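Appr-1-p processing domain protein (Thermus aquaticus Y51MC23, PDB 5M31) is a macro-domain protein, a single chain folded as a mixed beta sheet flanked by helices, whose precise function is not established. Local coordinates at residues 41-44 and 45-49; 51-54 and 55-58; 73-76 and 77-81; 106-109 and 110-114. One frame throughout, in Å; residues are numbered along the deposited sequence. Where two conformers were deposited one is given.

How the contacts relate
Contacts 1, 2 and 4 are turns of helix; contact 3 is a surface loop. Contacts 1 and 4 bury mainly apolar residues, whereas contact 2 buries N52 and Y56 with their polar ends hydrogen-bonded. Contacts 1 and 2, on helices 40-48 and 50-61, touch through K46 and Y53, while contact 4, on helix 99-116, lies across the centre of the chain from contact 1, about 22 Å between centres. Contact 3 leaves edge strand 71-74 and meets F49 of contact 1 through R75 and P81, and contact 2 through Y73. Its side-chain hydrogen bonds to backbone groups contrast with the backbone ladders and apolar packing of the helices.

Contact 1: residues 41-44 and 45-49; sequences VALQ and FKRAF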
# COMPACT_ATOMS: atom_id res chain seq x y z
N VAL A 41 -8.10 0.01 -6.81
CA VAL A 41 -6.71 -0.29 -6.91
C VAL A 41 -6.48 -1.80 -6.81
O VAL A 41 -5.70 -2.39 -7.57
CB VAL A 41 -5.95 0.46 -5.77
CG1 VAL A 41 -4.51 -0.03 -5.64
CG2 VAL A 41 -5.97 1.96 -6.07
N ALA A 42 -7.17 -2.43 -5.87
CA ALA A 42 -6.90 -3.84 -5.56
C ALA A 42 -7.22 -4.70 -6.81
O ALA A 42 -6.54 -5.67 -7.08
CB ALA A 42 -7.70 -4.30 -4.37
N LEU A 43 -8.28 -4.35 -7.53
CA LEU A 43 -8.61 -5.05 -8.77
C LEU A 43 -7.47 -4.98 -9.78
O LEU A 43 -7.10 -5.98 -10.40
CB LEU A 43 -9.88 -4.46 -9.39
CG LEU A 43 -10.30 -5.11 -10.70
CD1 LEU A 43 -10.36 -6.62 -10.58
CD2 LEU A 43 -11.65 -4.57 -11.14
N GLN A 44 -6.85 -3.82 -9.90
CA GLN A 44 -5.74 -3.65 -10.84
C GLN A 44 -4.57 -4.53 -10.40
O GLN A 44 -3.92 -5.19 -11.23
CB GLN A 44 -5.29 -2.18 -10.92
CG GLN A 44 -6.41 -1.16 -11.17
CD GLN A 44 -7.39 -1.53 -12.26
OE1 GLN A 44 -8.60 -1.72 -12.02
NE2 GLN A 44 -6.89 -1.59 -13.48
N PHE A 45 -4.32 -4.54 -9.09
CA PHE A 45 -3.28 -5.41 -8.52
C PHE A 45 -3.57 -6.88 -8.71
O PHE A 45 -2.67 -7.65 -9.02
CB PHE A 45 -3.00 -5.07 -7.04
CG PHE A 45 -1.99 -3.96 -6.86
CD1 PHE A 45 -2.39 -2.63 -6.94
CD2 PHE A 45 -0.67 -4.23 -6.63
CE1 PHE A 45 -1.46 -1.60 -6.77
CE2 PHE A 45 0.23 -3.21 -6.42
CZ PHE A 45 -0.13 -1.91 -6.49
N LYS A 46 -4.82 -7.30 -8.53
CA LYS A 46 -5.16 -8.71 -8.75
C LYS A 46 -4.78 -9.16 -10.16
O LYS A 46 -4.17 -10.21 -10.33
CB LYS A 46 -6.61 -8.97 -8.56
CG LYS A 46 -6.95 -10.43 -8.75
CD LYS A 46 -8.32 -10.76 -8.23
CE LYS A 46 -9.41 -10.08 -9.03
NZ LYS A 46 -10.75 -10.44 -8.49
N ARG A 47 -5.19 -8.34 -11.13
CA ARG A 47 -4.92 -8.63 -12.59
C ARG A 47 -3.42 -8.60 -12.94
O ARG A 47 -2.96 -9.46 -13.68
CB ARG A 47 -5.81 -7.72 -13.48
CG ARG A 47 -7.28 -7.94 -13.20
CD ARG A 47 -8.30 -7.55 -14.24
NE ARG A 47 -8.59 -6.13 -14.26
CZ ARG A 47 -9.79 -5.58 -14.49
NH1 ARG A 47 -10.89 -6.33 -14.59
NH2 ARG A 47 -9.90 -4.26 -14.55
N ALA A 48 -2.66 -7.66 -12.36
CA ALA A 48 -1.24 -7.47 -12.67
C ALA A 48 -0.37 -8.44 -11.92
O ALA A 48 0.74 -8.75 -12.34
CB ALA A 48 -0.83 -6.05 -12.31
N PHE A 49 -0.83 -8.82 -10.71
CA PHE A 49 -0.02 -9.59 -9.81
C PHE A 49 -0.77 -10.78 -9.22
O PHE A 49 -1.01 -10.85 -7.97
CB PHE A 49 0.54 -8.68 -8.69
CG PHE A 49 1.39 -7.55 -9.20
CD1 PHE A 49 2.67 -7.78 -9.67
CD2 PHE A 49 0.92 -6.24 -9.16
CE1 PHE A 49 3.43 -6.74 -10.17
CE2 PHE A 49 1.68 -5.19 -9.60
CZ PHE A 49 2.96 -5.44 -10.11
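Four successive i to i+4 backbone hydrogen bonds link V41-Q44 to F45-A48, running from F45 N to V41 O (3.0 Å) through to A48 N and Q44 O, so the stretch is regular alpha-helix up to F49, the first residue to leave helical angles. On the side facing strand 26-31, V41 and F45 run out from the helix together, V41 CG1 3.6 Å from F45 CD1, and the carbonyl O of V41 meets the same ring at its edge, in its plane. L43 instead lies against one face of the R47 guanidinium. L43 CG stands 3.8 Å from the guanidinium plane of R47, over its centre, and CD2 is 3.8 Å from R47 NH2. That placement follows from L43 CG lying anti to its own backbone N (chi1 179°) and from the bend of the R47 chain at chi3, -80°, which folds the guanidinium back over the leucine. Q44 runs alongside R47 with amide and guanidinium planes 86° apart, a perpendicular meeting with OE1 3.8 Å from NH2. L43 CD1 also approaches K46 CE at 3.9 Å, while K46 NZ bonds to M37 O and K46 makes a cation-pi contact with Y53. The arrangement is that of an amphipathic helix against a macro-domain sheet: V41, A42 and F45 rest on N29 of strand 26-31, and L43, Q44 and R47 form the outer side.

Contact 2: residues 51-54 and 55-58; sequences DNYQ and AYVK
Q54, A55 and Y53 lose the most surface here, and each does so differently. Y53 makes the specific side-chain meeting: V57 CG2 stands over one face of its ring, 3.8 Å from the centroid and 23° off the ring normal, a CH-pi contact displaced toward the rim, with CZ 3.6 Å away. With CG anti to the backbone N (chi1 172°), the tyrosine ring is carried outward from the helix, where V57 CG2, lying beside its own N, reaches its face. The same methyl is 3.3 Å from Y53 O, the carbonyl that V57 N grips at 2.8 Å, so backbone bond and ring contact fix the same i to i+4 spacing. This belongs to helix 50-61, one of the helices packed on the macro-domain sheet, and the ladder continues with A55 N on D51 O, Y56 N on N52 O and K58 N on Q54 O. A55 brings its CB to 3.5 Å from D51 O, and beyond the segments that methyl packs on F71 and Y73 of edge strand 71-74. Q54 is covered mainly through its backbone and CB; its chain, bent at chi2 (-53°), keeps to the exposed side. Y56 turns its ring edge to Y53 O, 3.9 Å from CD2, and its hydroxyl is hydrogen-bonded to N32 O. In N52, likewise buried, OD1 is hydrogen-bonded to N86 ND2.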
# COMPACT_ATOMS: atom_id res chain seq x y z
N ASP A 51 0.12 -13.88 -8.38
CA ASP A 51 0.73 -14.63 -7.29
C ASP A 51 0.58 -13.91 -5.92
O ASP A 51 0.36 -14.55 -4.89
CB ASP A 51 2.20 -14.89 -7.57
CG ASP A 51 2.41 -15.76 -8.78
OD1 ASP A 51 1.41 -16.36 -9.32
OD2 ASP A 51 3.56 -15.92 -9.16
N ASN A 52 0.66 -12.57 -5.94
CA ASN A 52 0.38 -11.74 -4.76
C ASN A 52 -1.05 -11.93 -4.32
O ASN A 52 -1.30 -12.11 -3.13
CB ASN A 52 0.63 -10.29 -5.03
CG ASN A 52 0.28 -9.40 -3.88
OD1 ASN A 52 0.93 -9.39 -2.85
ND2 ASN A 52 -0.84 -8.67 -4.04
N TYR A 53 -1.97 -11.95 -5.28
CA TYR A 53 -3.39 -12.13 -4.92
C TYR A 53 -3.63 -13.46 -4.24
O TYR A 53 -4.24 -13.52 -3.14
CB TYR A 53 -4.26 -12.01 -6.16
CG TYR A 53 -5.71 -12.38 -5.90
CD1 TYR A 53 -6.50 -11.59 -5.09
CD2 TYR A 53 -6.25 -13.57 -6.36
CE1 TYR A 53 -7.79 -11.97 -4.76
CE2 TYR A 53 -7.56 -13.92 -6.09
CZ TYR A 53 -8.33 -13.08 -5.32
OH TYR A 53 -9.63 -13.44 -5.00
N GLN A 54 -3.08 -14.54 -4.79
CA GLN A 54 -3.26 -15.85 -4.15
C GLN A 54 -2.63 -15.90 -2.78
O GLN A 54 -3.20 -16.44 -1.85
CB GLN A 54 -2.70 -17.00 -5.03
CG GLN A 54 -3.45 -17.24 -6.36
CD GLN A 54 -4.98 -17.45 -6.25
OE1 GLN A 54 -5.50 -17.97 -5.25
NE2 GLN A 54 -5.69 -17.08 -7.31
N ALA A 55 -1.41 -15.34 -2.65
CA ALA A 55 -0.78 -15.29 -1.33
C ALA A 55 -1.59 -14.50 -0.32
O ALA A 55 -1.75 -14.92 0.85
CB ALA A 55 0.63 -14.71 -1.44
N TYR A 56 -2.16 -13.39 -0.79
CA TYR A 56 -3.03 -12.54 0.02
C TYR A 56 -4.28 -13.28 0.48
O TYR A 56 -4.70 -13.20 1.66
CB TYR A 56 -3.39 -11.28 -0.75
CG TYR A 56 -4.63 -10.57 -0.28
CD1 TYR A 56 -4.60 -9.65 0.78
CD2 TYR A 56 -5.82 -10.79 -0.92
CE1 TYR A 56 -5.76 -8.98 1.21
CE2 TYR A 56 -6.95 -10.16 -0.51
CZ TYR A 56 -6.93 -9.22 0.51
OH TYR A 56 -8.19 -8.65 0.89
N VAL A 57 -4.90 -14.02 -0.42
CA VAL A 57 -6.07 -14.80 -0.05
C VAL A 57 -5.73 -15.78 1.06
O VAL A 57 -6.47 -15.88 2.07
CB VAL A 57 -6.68 -15.52 -1.25
CG1 VAL A 57 -7.69 -16.56 -0.82
CG2 VAL A 57 -7.28 -14.49 -2.20
N LYS A 58 -4.63 -16.53 0.90
CA LYS A 58 -4.21 -17.44 1.93
C LYS A 58 -3.88 -16.75 3.26
O LYS A 58 -4.29 -17.26 4.32
CB LYS A 58 -3.03 -18.28 1.44
CG LYS A 58 -3.44 -19.29 0.38
CD LYS A 58 -2.23 -19.97 -0.22
CE LYS A 58 -2.62 -20.97 -1.32
NZ LYS A 58 -3.07 -22.27 -0.73

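Contact 3: residues 73-76 and 77-81; sequences YDRG and PLAQP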
# COMPACT_ATOMS: atom_id res chain seq x y z
N TYR A 73 4.20 -9.36 0.10
CA TYR A 73 4.54 -10.49 -0.78
C TYR A 73 5.86 -10.18 -1.51
O TYR A 73 6.01 -9.07 -2.07
CB TYR A 73 3.43 -10.78 -1.79
CG TYR A 73 3.72 -11.95 -2.68
CD1 TYR A 73 3.75 -13.28 -2.17
CD2 TYR A 73 4.10 -11.77 -4.03
CE1 TYR A 73 4.03 -14.35 -2.99
CE2 TYR A 73 4.38 -12.86 -4.83
CZ TYR A 73 4.40 -14.12 -4.31
OH TYR A 73 4.66 -15.19 -5.12
N ASP A 74 6.80 -11.12 -1.45
CA ASP A 74 8.09 -10.99 -2.10
C ASP A 74 8.08 -11.74 -3.43
O ASP A 74 7.98 -12.98 -3.47
CB ASP A 74 9.17 -11.59 -1.18
CG ASP A 74 10.60 -11.42 -1.72
OD1 ASP A 74 10.81 -10.87 -2.80
OD2 ASP A 74 11.52 -11.84 -0.99
N ARG A 75 8.24 -11.02 -4.54
CA ARG A 75 8.21 -11.64 -5.84
C ARG A 75 9.57 -12.23 -6.19
O ARG A 75 9.73 -12.88 -7.20
CB ARG A 75 7.76 -10.64 -6.89
CG ARG A 75 6.37 -10.07 -6.65
CD ARG A 75 6.00 -9.02 -7.68
NE ARG A 75 5.81 -9.61 -9.00
CZ ARG A 75 6.28 -9.13 -10.15
NH1 ARG A 75 6.03 -9.76 -11.29
NH2 ARG A 75 6.98 -7.99 -10.18
N GLY A 76 10.56 -11.97 -5.36
CA GLY A 76 11.89 -12.54 -5.57
C GLY A 76 12.93 -11.47 -5.85
O GLY A 76 12.62 -10.36 -6.24
N PRO A 77 14.19 -11.79 -5.57
CA PRO A 77 15.23 -10.79 -5.65
C PRO A 77 15.48 -10.22 -7.03
O PRO A 77 16.17 -9.21 -7.13
CB PRO A 77 16.47 -11.53 -5.12
CG PRO A 77 16.15 -12.96 -5.34
CD PRO A 77 14.70 -13.09 -5.10
N LEU A 78 15.02 -10.90 -8.10
CA LEU A 78 15.25 -10.44 -9.46
C LEU A 78 14.04 -9.72 -10.04
O LEU A 78 14.04 -9.33 -11.21
CB LEU A 78 15.65 -11.60 -10.40
CG LEU A 78 16.80 -12.45 -9.91
CD1 LEU A 78 17.09 -13.61 -10.86
CD2 LEU A 78 18.07 -11.62 -9.69
N ALA A 79 13.02 -9.55 -9.23
CA ALA A 79 11.75 -9.01 -9.72
C ALA A 79 11.70 -7.51 -9.54
O ALA A 79 12.36 -6.96 -8.66
CB ALA A 79 10.60 -9.65 -9.00
N GLN A 80 10.84 -6.87 -10.35
CA GLN A 80 10.47 -5.48 -10.17
C GLN A 80 9.00 -5.34 -10.50
O GLN A 80 8.57 -5.80 -11.54
CB GLN A 80 11.28 -4.55 -11.09
CG GLN A 80 11.11 -3.08 -10.77
CD GLN A 80 9.82 -2.52 -11.34
OE1 GLN A 80 9.44 -2.87 -12.47
NE2 GLN A 80 9.12 -1.70 -10.57
N PRO A 81 8.25 -4.70 -9.60
CA PRO A 81 8.62 -4.49 -8.20
C PRO A 81 8.92 -5.77 -7.49
O PRO A 81 8.36 -6.83 -7.84
CB PRO A 81 7.37 -3.85 -7.60
CG PRO A 81 6.28 -4.43 -8.46
CD PRO A 81 6.82 -4.41 -9.81
O HOH W 1 7.38 -8.32 -13.41
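R75 reaches across to Q80 and P81, and its NH2 is the hub of the contact. NH2 donates to P81 O at 3.0 Å, with an N-H...O angle of 154°; it lies in the carbonyl plane, on a lone pair. A second, weak bond runs from the same NH2 to Q80 O, also 3.0 Å but bent to 131°. Water 1 extends the edge: it accepts from R75 NH1 at 2.9 Å and donates weakly to Q80 O. The arginine thus binds two successive carbonyls, of which Q80 C=O belongs to the cis peptide bond before P81. Its aliphatic root packs as well, CB lying 3.7 Å from A79 CB, and that same methyl stands over one face of the guanidinium. The bend at chi3, 69°, turns the guanidinium back to the carbonyls. Between these ends the chain reverses through a type I beta turn from G76 to A79, closed by A79 N on G76 O at 3.1 Å, and so leads from edge strand 71-74 of the macro-domain sheet toward strand 83-88. Next outward, an Asx turn sets the start of the reversal: D74 OD1 accepts from G76 N at 2.8 Å, met from above the carboxylate plane, and forms a salt bridge with R82 NE. G76 itself adopts a positive phi where the chain leaves the strand. Farther out, F49 lies against both R75 and P81, and the Q80 amide is tied to V24 O.

Contact 4: residues 106-109 and 110-114; sequences LKDL and VCRIQ
L109 and I113 supply the apolar part of the contact, one helical turn apart on helix 99-116. Their side chains cross at a slant, with L109 CG 3.9 Å from I113 CD1 and L109 CD1 4.0 Å from the same methyl. With CG anti to the backbone N (chi1 -179°), the L109 side chain goes straight out from the helix, whereas I113 CG1, beside its own N, leans back to it and comes 3.1 Å from L109 O. Outside the segments both L109 and I113 touch F85 of strand 83-88 and I121 of strand 120-123, while L146 of helix 135-146 meets L109 and V110, so this face lies between the sheet and a neighbouring helix.

Backbone hydrogen bonding is regular: V110 N, C111 N, R112 N and I113 N bond to the carbonyls of L106, K107, D108 and L109, the R112 N to D108 O bond being 2.9 Å. N-H...O angles run from 153° to 166°, as in an unbroken alpha-helix. Beside this ladder, V110 CG2 is 3.6 Å from L106 O.

Polar side chains occupy the other face. D108 OD1 lies alongside C111 CB at 3.7 Å, while OD2 accepts from I70 N, tying the helix to that loop. In the conformer given, R112 forms a salt bridge through NE with E115. The chemistry implies a division between the two faces: the apolar branches of L109 and I113 pack toward the sheet, and the carboxylate of D108 serves the I70 amide through OD2.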
# COMPACT_ATOMS: atom_id res chain seq x y z
N LEU A 106 -0.01 3.33 8.09
CA LEU A 106 1.20 4.12 7.74
C LEU A 106 2.37 3.84 8.73
O LEU A 106 3.54 3.77 8.33
CB LEU A 106 0.87 5.59 7.75
CG LEU A 106 0.22 6.09 6.48
CD1 LEU A 106 -0.36 7.45 6.73
CD2 LEU A 106 1.25 6.13 5.34
N LYS A 107 2.04 3.70 10.02
CA LYS A 107 3.02 3.28 11.00
C LYS A 107 3.62 1.94 10.58
O LYS A 107 4.85 1.75 10.64
CB LYS A 107 2.40 3.17 12.40
CG LYS A 107 1.98 4.50 13.03
CD LYS A 107 1.84 4.38 14.55
CE LYS A 107 1.96 5.73 15.25
NZ LYS A 107 0.74 6.57 15.15
N ASP A 108 2.79 0.98 10.17
CA ASP A 108 3.33 -0.31 9.82
C ASP A 108 4.06 -0.27 8.51
O ASP A 108 4.94 -1.08 8.25
CB ASP A 108 2.25 -1.37 9.75
CG ASP A 108 2.82 -2.76 9.96
OD1 ASP A 108 3.67 -2.92 10.86
OD2 ASP A 108 2.52 -3.66 9.17
N LEU A 109 3.68 0.66 7.65
CA LEU A 109 4.39 0.84 6.37
C LEU A 109 5.84 1.22 6.62
O LEU A 109 6.76 0.64 6.00
CB LEU A 109 3.70 1.90 5.56
CG LEU A 109 4.30 2.20 4.18
CD1 LEU A 109 4.39 0.95 3.35
CD2 LEU A 109 3.41 3.22 3.52
N VAL A 110 6.07 2.14 7.52
CA VAL A 110 7.40 2.51 7.93
C VAL A 110 8.13 1.29 8.47
O VAL A 110 9.27 0.99 8.02
CB VAL A 110 7.40 3.62 8.97
CG1 VAL A 110 8.77 3.82 9.62
CG2 VAL A 110 6.91 4.89 8.31
N CYS A 111 7.48 0.53 9.35
CA CYS A 111 8.07 -0.72 9.89
C CYS A 111 8.54 -1.67 8.79
O CYS A 111 9.67 -2.17 8.84
CB CYS A 111 7.07 -1.44 10.76
SG CYS A 111 6.69 -0.50 12.24
N ARG A 112 7.70 -1.93 7.79
CA ARG A 112 8.03 -2.95 6.77
C ARG A 112 9.11 -2.43 5.84
O ARG A 112 9.96 -3.21 5.41
CB ARG A 112 6.83 -3.31 5.92
CG ARG A 112 5.81 -4.27 6.53
CD ARG A 112 6.30 -5.21 7.61
NE ARG A 112 7.03 -6.37 7.11
CZ ARG A 112 6.46 -7.46 6.59
NH1 ARG A 112 5.16 -7.61 6.65
NH2 ARG A 112 7.21 -8.43 6.04
N ILE A 113 9.06 -1.15 5.52
CA ILE A 113 10.12 -0.52 4.67
C ILE A 113 11.46 -0.72 5.36
O ILE A 113 12.48 -1.18 4.71
CB ILE A 113 9.79 0.97 4.44
CG1 ILE A 113 8.58 1.08 3.48
CG2 ILE A 113 11.03 1.73 3.95
CD1 ILE A 113 8.08 2.50 3.39
N GLN A 114 11.51 -0.43 6.65
CA GLN A 114 12.76 -0.56 7.41
C GLN A 114 13.21 -1.98 7.55
O GLN A 114 14.43 -2.25 7.31
CB GLN A 114 12.63 0.25 8.72
CG GLN A 114 12.55 1.72 8.29
CD GLN A 114 12.70 2.76 9.36
OE1 GLN A 114 12.30 2.56 10.51
NE2 GLN A 114 13.29 3.93 8.96